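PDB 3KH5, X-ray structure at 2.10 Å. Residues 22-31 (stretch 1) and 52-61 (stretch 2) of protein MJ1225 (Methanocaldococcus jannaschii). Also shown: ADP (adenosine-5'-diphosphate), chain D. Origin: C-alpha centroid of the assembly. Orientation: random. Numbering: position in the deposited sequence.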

# COMPACT_ATOMS: atom_id res chain seq x y z
N THR A 22 -14.82 6.52 -12.47
CA THR A 22 -13.99 7.71 -12.25
C THR A 22 -12.99 7.48 -11.13
O THR A 22 -13.23 6.65 -10.25
CB THR A 22 -14.82 8.97 -11.88
OG1 THR A 22 -15.50 8.76 -10.64
CG2 THR A 22 -15.83 9.31 -12.97
N ILE A 23 -11.88 8.21 -11.18
CA ILE A 23 -10.92 8.25 -10.07
C ILE A 23 -11.63 8.57 -8.73
O ILE A 23 -11.37 7.90 -7.73
CB ILE A 23 -9.77 9.26 -10.35
CG1 ILE A 23 -8.89 8.76 -11.50
CG2 ILE A 23 -8.93 9.51 -9.09
CD1 ILE A 23 -8.06 9.85 -12.19
N ARG A 24 -12.51 9.57 -8.73
CA ARG A 24 -13.28 9.93 -7.52
C ARG A 24 -14.02 8.72 -6.95
O ARG A 24 -13.90 8.43 -5.76
CB ARG A 24 -14.27 11.11 -7.75
CG ARG A 24 -15.02 11.56 -6.44
CD ARG A 24 -16.11 12.66 -6.64
NE ARG A 24 -16.91 12.93 -5.42
CZ ARG A 24 -16.78 13.99 -4.62
NH1 ARG A 24 -15.87 14.92 -4.87
NH2 ARG A 24 -17.56 14.12 -3.55
N LYS A 25 -14.77 8.02 -7.81
CA LYS A 25 -15.54 6.84 -7.39
C LYS A 25 -14.65 5.70 -6.92
O LYS A 25 -15.00 4.98 -5.98
CB LYS A 25 -16.48 6.37 -8.51
CG LYS A 25 -17.41 5.19 -8.15
CD LYS A 25 -18.63 5.63 -7.34
CE LYS A 25 -19.52 4.45 -6.96
NZ LYS A 25 -20.68 4.86 -6.11
N ALA A 26 -13.50 5.53 -7.57
CA ALA A 26 -12.50 4.54 -7.16
C ALA A 26 -11.99 4.84 -5.75
O ALA A 26 -11.85 3.93 -4.93
CB ALA A 26 -11.35 4.48 -8.15
N LEU A 27 -11.72 6.12 -5.48
CA LEU A 27 -11.29 6.56 -4.15
C LEU A 27 -12.32 6.27 -3.07
O LEU A 27 -11.97 5.82 -1.97
CB LEU A 27 -11.01 8.06 -4.16
CG LEU A 27 -9.66 8.56 -4.64
CD1 LEU A 27 -9.69 10.08 -4.80
CD2 LEU A 27 -8.56 8.16 -3.66
N MET A 28 -13.59 6.56 -3.37
CA MET A 28 -14.69 6.31 -2.43
C MET A 28 -14.79 4.82 -2.17
O MET A 28 -14.97 4.39 -1.03
CB MET A 28 -16.00 6.83 -3.00
CG MET A 28 -16.12 8.34 -3.08
SD MET A 28 -17.38 8.90 -4.25
CE MET A 28 -18.87 8.13 -3.60
N THR A 29 -14.66 4.03 -3.24
CA THR A 29 -14.64 2.58 -3.14
C THR A 29 -13.52 2.14 -2.18
O THR A 29 -13.76 1.34 -1.26
CB THR A 29 -14.51 1.93 -4.54
OG1 THR A 29 -15.52 2.47 -5.41
CG2 THR A 29 -14.69 0.42 -4.46
N MET A 30 -12.31 2.69 -2.37
CA MET A 30 -11.16 2.41 -1.50
C MET A 30 -11.44 2.73 -0.05
O MET A 30 -11.28 1.88 0.83
CB MET A 30 -9.94 3.22 -1.93
CG MET A 30 -9.22 2.69 -3.14
SD MET A 30 -7.67 3.58 -3.39
CE MET A 30 -6.55 2.53 -2.47
N ASN A 31 -11.83 3.98 0.20
CA ASN A 31 -12.06 4.47 1.54
C ASN A 31 -13.19 3.75 2.25
O ASN A 31 -13.11 3.49 3.45
CB ASN A 31 -12.34 5.98 1.54
CG ASN A 31 -11.08 6.80 1.69
OD1 ASN A 31 -9.98 6.34 1.37
ND2 ASN A 31 -11.22 8.02 2.19
N ILE A 52 -5.49 -0.72 -9.34
CA ILE A 52 -5.28 0.62 -8.80
C ILE A 52 -5.19 0.53 -7.28
O ILE A 52 -6.05 -0.08 -6.64
CB ILE A 52 -6.40 1.61 -9.26
CG1 ILE A 52 -6.08 3.05 -8.84
CG2 ILE A 52 -7.79 1.18 -8.77
CD1 ILE A 52 -5.38 3.85 -9.94
N THR A 53 -4.12 1.09 -6.72
CA THR A 53 -3.91 1.07 -5.28
C THR A 53 -3.74 2.50 -4.79
O THR A 53 -3.73 3.44 -5.59
CB THR A 53 -2.64 0.28 -4.89
OG1 THR A 53 -1.48 1.04 -5.25
CG2 THR A 53 -2.59 -1.09 -5.58
N SER A 54 -3.59 2.66 -3.48
CA SER A 54 -3.40 3.99 -2.89
C SER A 54 -2.11 4.65 -3.35
O SER A 54 -2.01 5.88 -3.37
CB SER A 54 -3.43 3.91 -1.36
OG SER A 54 -2.49 2.99 -0.86
N MET A 55 -1.12 3.84 -3.73
CA MET A 55 0.14 4.35 -4.25
C MET A 55 -0.03 5.04 -5.59
O MET A 55 0.62 6.05 -5.86
CB MET A 55 1.17 3.24 -4.36
CG MET A 55 1.97 3.08 -3.09
SD MET A 55 3.16 4.42 -2.95
CE MET A 55 2.64 5.05 -1.34
N ASP A 56 -0.91 4.51 -6.43
CA ASP A 56 -1.24 5.16 -7.70
C ASP A 56 -1.90 6.51 -7.46
O ASP A 56 -1.70 7.46 -8.23
CB ASP A 56 -2.18 4.28 -8.51
CG ASP A 56 -1.53 3.00 -8.95
OD1 ASP A 56 -0.46 3.06 -9.58
OD2 ASP A 56 -2.10 1.92 -8.67
N ILE A 57 -2.71 6.59 -6.40
CA ILE A 57 -3.38 7.83 -6.02
C ILE A 57 -2.35 8.83 -5.50
O ILE A 57 -2.43 10.02 -5.82
CB ILE A 57 -4.48 7.61 -4.94
CG1 ILE A 57 -5.57 6.64 -5.44
CG2 ILE A 57 -5.08 8.96 -4.48
CD1 ILE A 57 -6.39 7.13 -6.64
N VAL A 58 -1.39 8.35 -4.70
CA VAL A 58 -0.29 9.19 -4.21
C VAL A 58 0.58 9.74 -5.35
O VAL A 58 1.04 10.89 -5.30
CB VAL A 58 0.56 8.44 -3.15
CG1 VAL A 58 1.84 9.21 -2.79
CG2 VAL A 58 -0.26 8.20 -1.89
N ASP A 59 0.78 8.92 -6.38
CA ASP A 59 1.44 9.31 -7.63
C ASP A 59 0.67 10.46 -8.31
O ASP A 59 1.21 11.53 -8.58
CB ASP A 59 1.50 8.05 -8.51
CG ASP A 59 2.31 8.23 -9.79
OD1 ASP A 59 2.36 9.34 -10.34
OD2 ASP A 59 2.86 7.21 -10.27
N PHE A 60 -0.61 10.19 -8.58
CA PHE A 60 -1.57 11.15 -9.13
C PHE A 60 -1.61 12.49 -8.39
O PHE A 60 -1.68 13.55 -9.01
CB PHE A 60 -2.95 10.48 -9.11
CG PHE A 60 -4.09 11.36 -9.50
CD1 PHE A 60 -4.23 11.82 -10.80
CD2 PHE A 60 -5.07 11.69 -8.56
CE1 PHE A 60 -5.31 12.63 -11.16
CE2 PHE A 60 -6.15 12.50 -8.91
CZ PHE A 60 -6.27 12.97 -10.21
N MET A 61 -1.55 12.44 -7.06
CA MET A 61 -1.61 13.64 -6.22
C MET A 61 -0.38 14.53 -6.32
O MET A 61 -0.41 15.68 -5.88
CB MET A 61 -1.83 13.25 -4.76
CG MET A 61 -3.27 12.98 -4.37
SD MET A 61 -3.43 12.12 -2.78
CE MET A 61 -1.90 12.58 -1.94
PB ADP D . 2.24 -3.39 -3.27
O1B ADP D . 3.70 -3.39 -2.98
O2B ADP D . 1.36 -3.27 -1.91
O3B ADP D . 1.71 -4.73 -4.01
PA ADP D . 1.53 -0.85 -3.52
O1A ADP D . 2.57 0.18 -3.32
O2A ADP D . -0.01 -0.31 -3.60
O3A ADP D . 1.79 -2.23 -4.25
O5' ADP D . 1.52 -0.36 -5.10
C5' ADP D . 2.71 0.04 -5.86
C4' ADP D . 2.46 -0.00 -7.40
O4' ADP D . 2.40 -1.41 -7.81
C3' ADP D . 1.15 0.66 -7.88
O3' ADP D . 1.40 1.36 -9.10
C2' ADP D . 0.22 -0.54 -8.11
O2' ADP D . -0.77 -0.28 -9.12
C1' ADP D . 1.20 -1.60 -8.59
N9 ADP D . 0.67 -2.98 -8.34
C8 ADP D . 0.17 -3.50 -7.22
N7 ADP D . -0.18 -4.77 -7.44
C5 ADP D . 0.10 -5.05 -8.70
C6 ADP D . -0.03 -6.18 -9.50
N6 ADP D . -0.54 -7.31 -9.01
N1 ADP D . 0.37 -6.11 -10.78
C2 ADP D . 0.88 -5.00 -11.30
N3 ADP D . 1.02 -3.91 -10.56
C4 ADP D . 0.64 -3.91 -9.27

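Two helices, 23-31 and 54-61, pack at 136° between their N-to-C directions, with axes 11.5 Å apart at closest approach. No hydrogen bond links the stretches; the contact is apolar packing that buries 352 Å².

I52 lies in the strand just before T53; its CA-to-CB bond points toward stretch 1, but without close contact. The CA-to-CB bond of T53 points away from stretch 1. Its OG1 donates to ADP O2A at 2.6 Å and accepts a weak capping bond from M55 N at 3.2 Å. Only the T53 backbone meets stretch 1: M30 CE lies 3.6 Å from T53 C. The same methyl is 3.1 Å from S54 N and 3.6 Å from S54 CB. The long, unbranched M30 side chain thus reaches the start of the helix, where small S54 lies alongside.

The CA-to-CB bond of M55 points away from stretch 1, and M55 CG lies 3.0 Å from ADP O1A. D56 serves the ligand too: OD1 accepts from ADP O3' and OD2 from ADP O2', each at 2.6 Å. OD2 also accepts from T53 N at 2.9 Å.

I57 is the hub. Its CG2 meets L27 CD2 at 3.7 Å, its CG1 meets M30 SD at 4.2 Å, and its CD1 meets I23 CG2 at 4.3 Å. A branched apolar side chain suits this buried site. One turn on, F60 offers a ring face to I23 CD1, which is 4.0 Å from F60 CE1.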